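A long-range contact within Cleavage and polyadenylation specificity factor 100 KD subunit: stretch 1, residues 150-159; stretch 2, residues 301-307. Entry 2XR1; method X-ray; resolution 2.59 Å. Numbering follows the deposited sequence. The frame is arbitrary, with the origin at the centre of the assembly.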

ATOM      1  N   ASN B 150     -25.443  29.187 -11.928  1.00 55.94           N
ATOM      2  CA  ASN B 150     -24.712  28.601 -13.067  1.00 57.00           C
ATOM      3  C   ASN B 150     -24.684  27.078 -12.999  1.00 56.34           C
ATOM      4  O   ASN B 150     -24.881  26.407 -14.026  1.00 56.97           O
ATOM      5  CB  ASN B 150     -23.277  29.124 -13.147  1.00 56.54           C
ATOM      6  CG  ASN B 150     -23.188  30.487 -13.764  1.00 59.42           C
ATOM      7  OD1 ASN B 150     -23.722  30.734 -14.843  1.00 65.69           O
ATOM      8  ND2 ASN B 150     -22.488  31.382 -13.100  1.00 60.57           N
ATOM      9  N   ILE B 151     -24.448  26.550 -11.792  1.00 54.26           N
ATOM     10  CA  ILE B 151     -24.500  25.106 -11.561  1.00 53.96           C
ATOM     11  C   ILE B 151     -25.892  24.520 -11.878  1.00 55.36           C
ATOM     12  O   ILE B 151     -26.020  23.504 -12.563  1.00 55.76           O
ATOM     13  CB  ILE B 151     -24.136  24.756 -10.135  1.00 52.01           C
ATOM     14  CG1 ILE B 151     -22.653  24.981  -9.898  1.00 51.55           C
ATOM     15  CG2 ILE B 151     -24.413  23.329  -9.869  1.00 52.18           C
ATOM     16  CD1 ILE B 151     -22.235  24.836  -8.430  1.00 49.39           C
ATOM     17  N   ARG B 152     -26.937  25.171 -11.400  1.00 56.11           N
ATOM     18  CA  ARG B 152     -28.280  24.687 -11.684  1.00 58.10           C
ATOM     19  C   ARG B 152     -28.567  24.610 -13.171  1.00 59.83           C
ATOM     20  O   ARG B 152     -29.083  23.608 -13.610  1.00 60.45           O
ATOM     21  CB  ARG B 152     -29.320  25.536 -10.964  1.00 58.71           C
ATOM     22  CG  ARG B 152     -29.317  25.260  -9.477  1.00 57.93           C
ATOM     23  CD  ARG B 152     -30.075  26.302  -8.699  1.00 59.33           C
ATOM     24  NE  ARG B 152     -30.093  25.966  -7.275  1.00 59.00           N
ATOM     25  CZ  ARG B 152     -30.915  26.521  -6.382  1.00 61.58           C
ATOM     26  NH1 ARG B 152     -31.809  27.451  -6.750  1.00 62.60           N
ATOM     27  NH2 ARG B 152     -30.867  26.133  -5.112  1.00 61.28           N
ATOM     28  N   GLU B 153     -28.215  25.655 -13.925  1.00 61.07           N
ATOM     29  CA  GLU B 153     -28.370  25.658 -15.386  1.00 63.73           C
ATOM     30  C   GLU B 153     -27.525  24.583 -16.052  1.00 63.41           C
ATOM     31  O   GLU B 153     -27.978  23.938 -16.982  1.00 65.72           O
ATOM     32  CB  GLU B 153     -28.026  27.037 -15.986  1.00 65.26           C
ATOM     33  CG  GLU B 153     -29.255  27.945 -16.161  1.00 69.76           C
ATOM     34  CD  GLU B 153     -28.918  29.306 -16.742  1.00 74.35           C
ATOM     35  OE1 GLU B 153     -27.883  29.887 -16.331  1.00 72.63           O
ATOM     36  OE2 GLU B 153     -29.699  29.785 -17.606  1.00 79.30           O
ATOM     37  N   PHE B 154     -26.297  24.400 -15.573  1.00 61.41           N
ATOM     38  CA  PHE B 154     -25.389  23.378 -16.085  1.00 60.96           C
ATOM     39  C   PHE B 154     -25.923  21.951 -15.865  1.00 60.93           C
ATOM     40  O   PHE B 154     -25.772  21.088 -16.724  1.00 61.86           O
ATOM     41  CB  PHE B 154     -23.997  23.549 -15.460  1.00 58.97           C
ATOM     42  CG  PHE B 154     -23.063  22.440 -15.782  1.00 59.52           C
ATOM     43  CD1 PHE B 154     -22.246  22.515 -16.895  1.00 61.18           C
ATOM     44  CD2 PHE B 154     -23.030  21.287 -14.992  1.00 58.59           C
ATOM     45  CE1 PHE B 154     -21.405  21.460 -17.208  1.00 62.87           C
ATOM     46  CE2 PHE B 154     -22.211  20.233 -15.301  1.00 59.25           C
ATOM     47  CZ  PHE B 154     -21.388  20.312 -16.404  1.00 61.57           C
ATOM     48  N   MET B 155     -26.545  21.707 -14.723  1.00 60.04           N
ATOM     49  CA  MET B 155     -27.179  20.413 -14.460  1.00 61.21           C
ATOM     50  C   MET B 155     -28.379  20.119 -15.376  1.00 63.85           C
ATOM     51  O   MET B 155     -28.534  18.989 -15.802  1.00 65.29           O
ATOM     52  CB  MET B 155     -27.631  20.320 -13.015  1.00 59.47           C
ATOM     53  CG  MET B 155     -26.495  20.327 -12.022  1.00 59.10           C
ATOM     54  SD  MET B 155     -25.569  18.796 -11.836  1.00 60.12           S
ATOM     55  CE  MET B 155     -24.333  18.969 -13.089  1.00 62.26           C
ATOM     56  N   ARG B 156     -29.217  21.121 -15.651  1.00 65.22           N
ATOM     57  CA  ARG B 156     -30.310  21.004 -16.637  1.00 68.59           C
ATOM     58  C   ARG B 156     -29.796  20.725 -18.048  1.00 69.80           C
ATOM     59  O   ARG B 156     -30.328  19.867 -18.732  1.00 71.77           O
ATOM     60  CB  ARG B 156     -31.154  22.290 -16.671  1.00 70.33           C
ATOM     61  CG  ARG B 156     -32.135  22.463 -15.496  1.00 71.38           C
ATOM     62  CD  ARG B 156     -33.589  22.251 -15.962  1.00 75.58           C
ATOM     63  N   ASN B 157     -28.760  21.449 -18.470  1.00 68.78           N
ATOM     64  CA  ASN B 157     -28.174  21.247 -19.789  1.00 70.67           C
ATOM     65  C   ASN B 157     -27.562  19.863 -20.010  1.00 70.52           C
ATOM     66  O   ASN B 157     -27.357  19.461 -21.166  1.00 73.02           O
ATOM     67  CB  ASN B 157     -27.125  22.331 -20.075  1.00 70.45           C
ATOM     68  CG  ASN B 157     -27.746  23.649 -20.586  1.00 72.88           C
ATOM     69  OD1 ASN B 157     -28.768  23.656 -21.284  1.00 75.44           O
ATOM     70  ND2 ASN B 157     -27.102  24.760 -20.260  1.00 71.88           N
ATOM     71  N   ASN B 158     -27.299  19.142 -18.910  1.00 67.76           N
ATOM     72  CA  ASN B 158     -26.599  17.856 -18.924  1.00 67.20           C
ATOM     73  C   ASN B 158     -27.408  16.704 -18.289  1.00 67.24           C
ATOM     74  O   ASN B 158     -26.854  15.675 -17.915  1.00 66.19           O
ATOM     75  CB  ASN B 158     -25.257  18.026 -18.198  1.00 64.65           C
ATOM     76  CG  ASN B 158     -24.245  18.836 -18.997  1.00 63.90           C
ATOM     77  OD1 ASN B 158     -23.784  18.409 -20.050  1.00 65.71           O
ATOM     78  ND2 ASN B 158     -23.895  20.001 -18.496  1.00 60.83           N
ATOM     79  N   LEU B 159     -28.721  16.868 -18.205  1.00 68.34           N
ATOM     80  CA  LEU B 159     -29.592  15.871 -17.607  1.00 69.33           C
ATOM     81  C   LEU B 159     -29.428  14.445 -18.165  1.00 71.35           C
ATOM     82  O   LEU B 159     -29.478  13.510 -17.390  1.00 70.84           O
ATOM     83  CB  LEU B 159     -31.058  16.275 -17.786  1.00 71.42           C
ATOM     84  CG  LEU B 159     -32.092  15.722 -16.790  1.00 72.63           C
ATOM     85  CD1 LEU B 159     -33.406  15.401 -17.530  1.00 75.44           C
ATOM     86  CD2 LEU B 159     -31.624  14.494 -15.962  1.00 71.98           C
ATOM     87  N   VAL B 301     -13.551  20.292 -14.519  1.00 43.38           N
ATOM     88  CA  VAL B 301     -14.405  20.757 -13.414  1.00 41.38           C
ATOM     89  C   VAL B 301     -15.849  20.392 -13.781  1.00 41.36           C
ATOM     90  O   VAL B 301     -16.571  19.858 -12.978  1.00 40.58           O
ATOM     91  CB  VAL B 301     -14.242  22.282 -13.176  1.00 42.31           C
ATOM     92  CG1 VAL B 301     -15.154  22.780 -12.050  1.00 40.88           C
ATOM     93  CG2 VAL B 301     -12.799  22.600 -12.865  1.00 40.44           C
ATOM     94  N   ALA B 302     -16.234  20.611 -15.022  1.00 43.33           N
ATOM     95  CA  ALA B 302     -17.556  20.182 -15.482  1.00 44.05           C
ATOM     96  C   ALA B 302     -17.793  18.680 -15.273  1.00 43.04           C
ATOM     97  O   ALA B 302     -18.853  18.242 -14.766  1.00 41.62           O
ATOM     98  CB  ALA B 302     -17.761  20.551 -16.936  1.00 46.47           C
ATOM     99  N   LYS B 303     -16.795  17.892 -15.645  1.00 43.49           N
ATOM    100  CA  LYS B 303     -16.892  16.458 -15.506  1.00 43.30           C
ATOM    101  C   LYS B 303     -17.007  16.044 -14.043  1.00 40.40           C
ATOM    102  O   LYS B 303     -17.742  15.112 -13.726  1.00 39.80           O
ATOM    103  CB  LYS B 303     -15.682  15.787 -16.142  1.00 44.85           C
ATOM    104  CG  LYS B 303     -15.874  14.289 -16.370  1.00 47.50           C
ATOM    105  CD  LYS B 303     -14.838  13.725 -17.333  1.00 52.88           C
ATOM    106  CE  LYS B 303     -15.261  12.376 -17.921  1.00 56.49           C
ATOM    107  NZ  LYS B 303     -15.814  11.432 -16.891  1.00 54.80           N
ATOM    108  N   THR B 304     -16.285  16.726 -13.150  1.00 38.66           N
ATOM    109  CA  THR B 304     -16.367  16.421 -11.744  1.00 36.18           C
ATOM    110  C   THR B 304     -17.752  16.752 -11.194  1.00 36.39           C
ATOM    111  O   THR B 304     -18.254  16.032 -10.303  1.00 35.46           O
ATOM    112  CB  THR B 304     -15.367  17.252 -10.929  1.00 35.43           C
ATOM    113  OG1 THR B 304     -14.046  16.938 -11.357  1.00 36.43           O
ATOM    114  CG2 THR B 304     -15.492  17.000  -9.448  1.00 30.62           C
ATOM    115  N   LEU B 305     -18.341  17.856 -11.665  1.00 36.88           N
ATOM    116  CA  LEU B 305     -19.642  18.268 -11.164  1.00 36.57           C
ATOM    117  C   LEU B 305     -20.729  17.291 -11.632  1.00 38.04           C
ATOM    118  O   LEU B 305     -21.648  16.997 -10.893  1.00 37.36           O
ATOM    119  CB  LEU B 305     -19.952  19.699 -11.610  1.00 37.74           C
ATOM    120  CG  LEU B 305     -21.293  20.337 -11.273  1.00 36.67           C
ATOM    121  CD1 LEU B 305     -21.505  20.413  -9.779  1.00 29.86           C
ATOM    122  CD2 LEU B 305     -21.357  21.735 -11.910  1.00 37.78           C
ATOM    123  N   LYS B 306     -20.623  16.790 -12.862  1.00 40.23           N
ATOM    124  CA  LYS B 306     -21.573  15.797 -13.388  1.00 41.09           C
ATOM    125  C   LYS B 306     -21.511  14.522 -12.585  1.00 39.15           C
ATOM    126  O   LYS B 306     -22.446  13.727 -12.589  1.00 39.74           O
ATOM    127  CB  LYS B 306     -21.252  15.435 -14.839  1.00 43.58           C
ATOM    128  CG  LYS B 306     -21.760  16.416 -15.810  1.00 48.06           C
ATOM    129  CD  LYS B 306     -21.616  15.940 -17.257  1.00 53.33           C
ATOM    130  CE  LYS B 306     -20.241  16.274 -17.850  1.00 55.36           C
ATOM    131  NZ  LYS B 306     -20.305  16.491 -19.292  1.00 57.89           N
ATOM    132  N   HIS B 307     -20.392  14.304 -11.905  1.00 37.05           N
ATOM    133  CA  HIS B 307     -20.248  13.124 -11.070  1.00 34.95           C
ATOM    134  C   HIS B 307     -20.398  13.427  -9.612  1.00 32.91           C
ATOM    135  O   HIS B 307     -20.178  12.546  -8.793  1.00 32.40           O
ATOM    136  CB  HIS B 307     -18.873  12.476 -11.328  1.00 34.84           C
ATOM    137  CG  HIS B 307     -18.750  11.854 -12.678  1.00 35.27           C
ATOM    138  ND1 HIS B 307     -18.631  12.601 -13.827  1.00 34.89           N
ATOM    139  CD2 HIS B 307     -18.744  10.557 -13.066  1.00 36.32           C
ATOM    140  CE1 HIS B 307     -18.569  11.789 -14.875  1.00 39.69           C
ATOM    141  NE2 HIS B 307     -18.621  10.540 -14.439  1.00 40.92           N
TER

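Both stretches run mostly as helix, each helix beginning earlier in the chain, and the two helices meet at a steep angle, 76° between their N-to-C directions, with their axes 11.1 Å apart at closest approach. At this spacing the backbones stay well separated: Met-155 CA is 7.3 Å from Lys-306 CA, Ile-151 CA is 8.4 Å from Leu-305 CA, and Phe-154 CA is 8.5 Å from Ala-302 CA. Side chains fill the gap. The contact is small, burying 322 Å² over both sides, and no hydrogen bond crosses it, so it rests mainly on apolar packing.

Along the first helix, Asn-150 lies out of reach, and the contact starts at Ile-151. Its CA-to-CB bond points sideways relative to the second helix, yet Ile-151 CG2 comes within 4.0 Å of Leu-305 CD2, a contact between two buried aliphatic side chains. Arg-152 and Glu-153 take no part.

One turn after Asn-150, the amide of Phe-154 bonds to the carbonyl of that residue (Phe-154 N to Asn-150 O, 2.9 Å); the CA-to-CB bond of Phe-154 points toward the second helix, and chi1 is t. The ring reaches three residues there. Phe-154 CD2 packs 3.5 Å from Leu-305 CD2, Phe-154 CZ lies 3.7 Å from Ala-302 CB, and Phe-154 CE2 is 3.9 Å from Lys-306 CG, where the aliphatic part of the lysine offers an apolar surface despite the charge at its end. Phe-154 CZ is also 3.7 Å from Ala-302 O, but that carbonyl is engaged within its own helix by the amide of Lys-306 (Lys-306 N to Ala-302 O, 3.0 Å).

The CA-to-CB bond of Met-155 points sideways to the second helix, but the end of the side chain comes nearer: Met-155 CE sits 3.8 Å from Leu-305 CG and 4.2 Å from Lys-306 CA. Leu-305 therefore touches Ile-151, Phe-154 and Met-155, and with 84 Å² covered it is the most extensively covered residue of the contact.

Beyond the uninvolved Arg-156 and Asn-157, the CA-to-CB bond of Asn-158 points toward the second stretch. Asn-158 ND2 donates a hydrogen bond to Phe-154 O (2.8 Å), tying the side chain back to the backbone four residues earlier. Asn-158 OD1 lies 4.0 Å from Lys-306 NZ, too far for a hydrogen bond; this approach of polar groups borders the apolar cluster, and Leu-159 lies beyond reach.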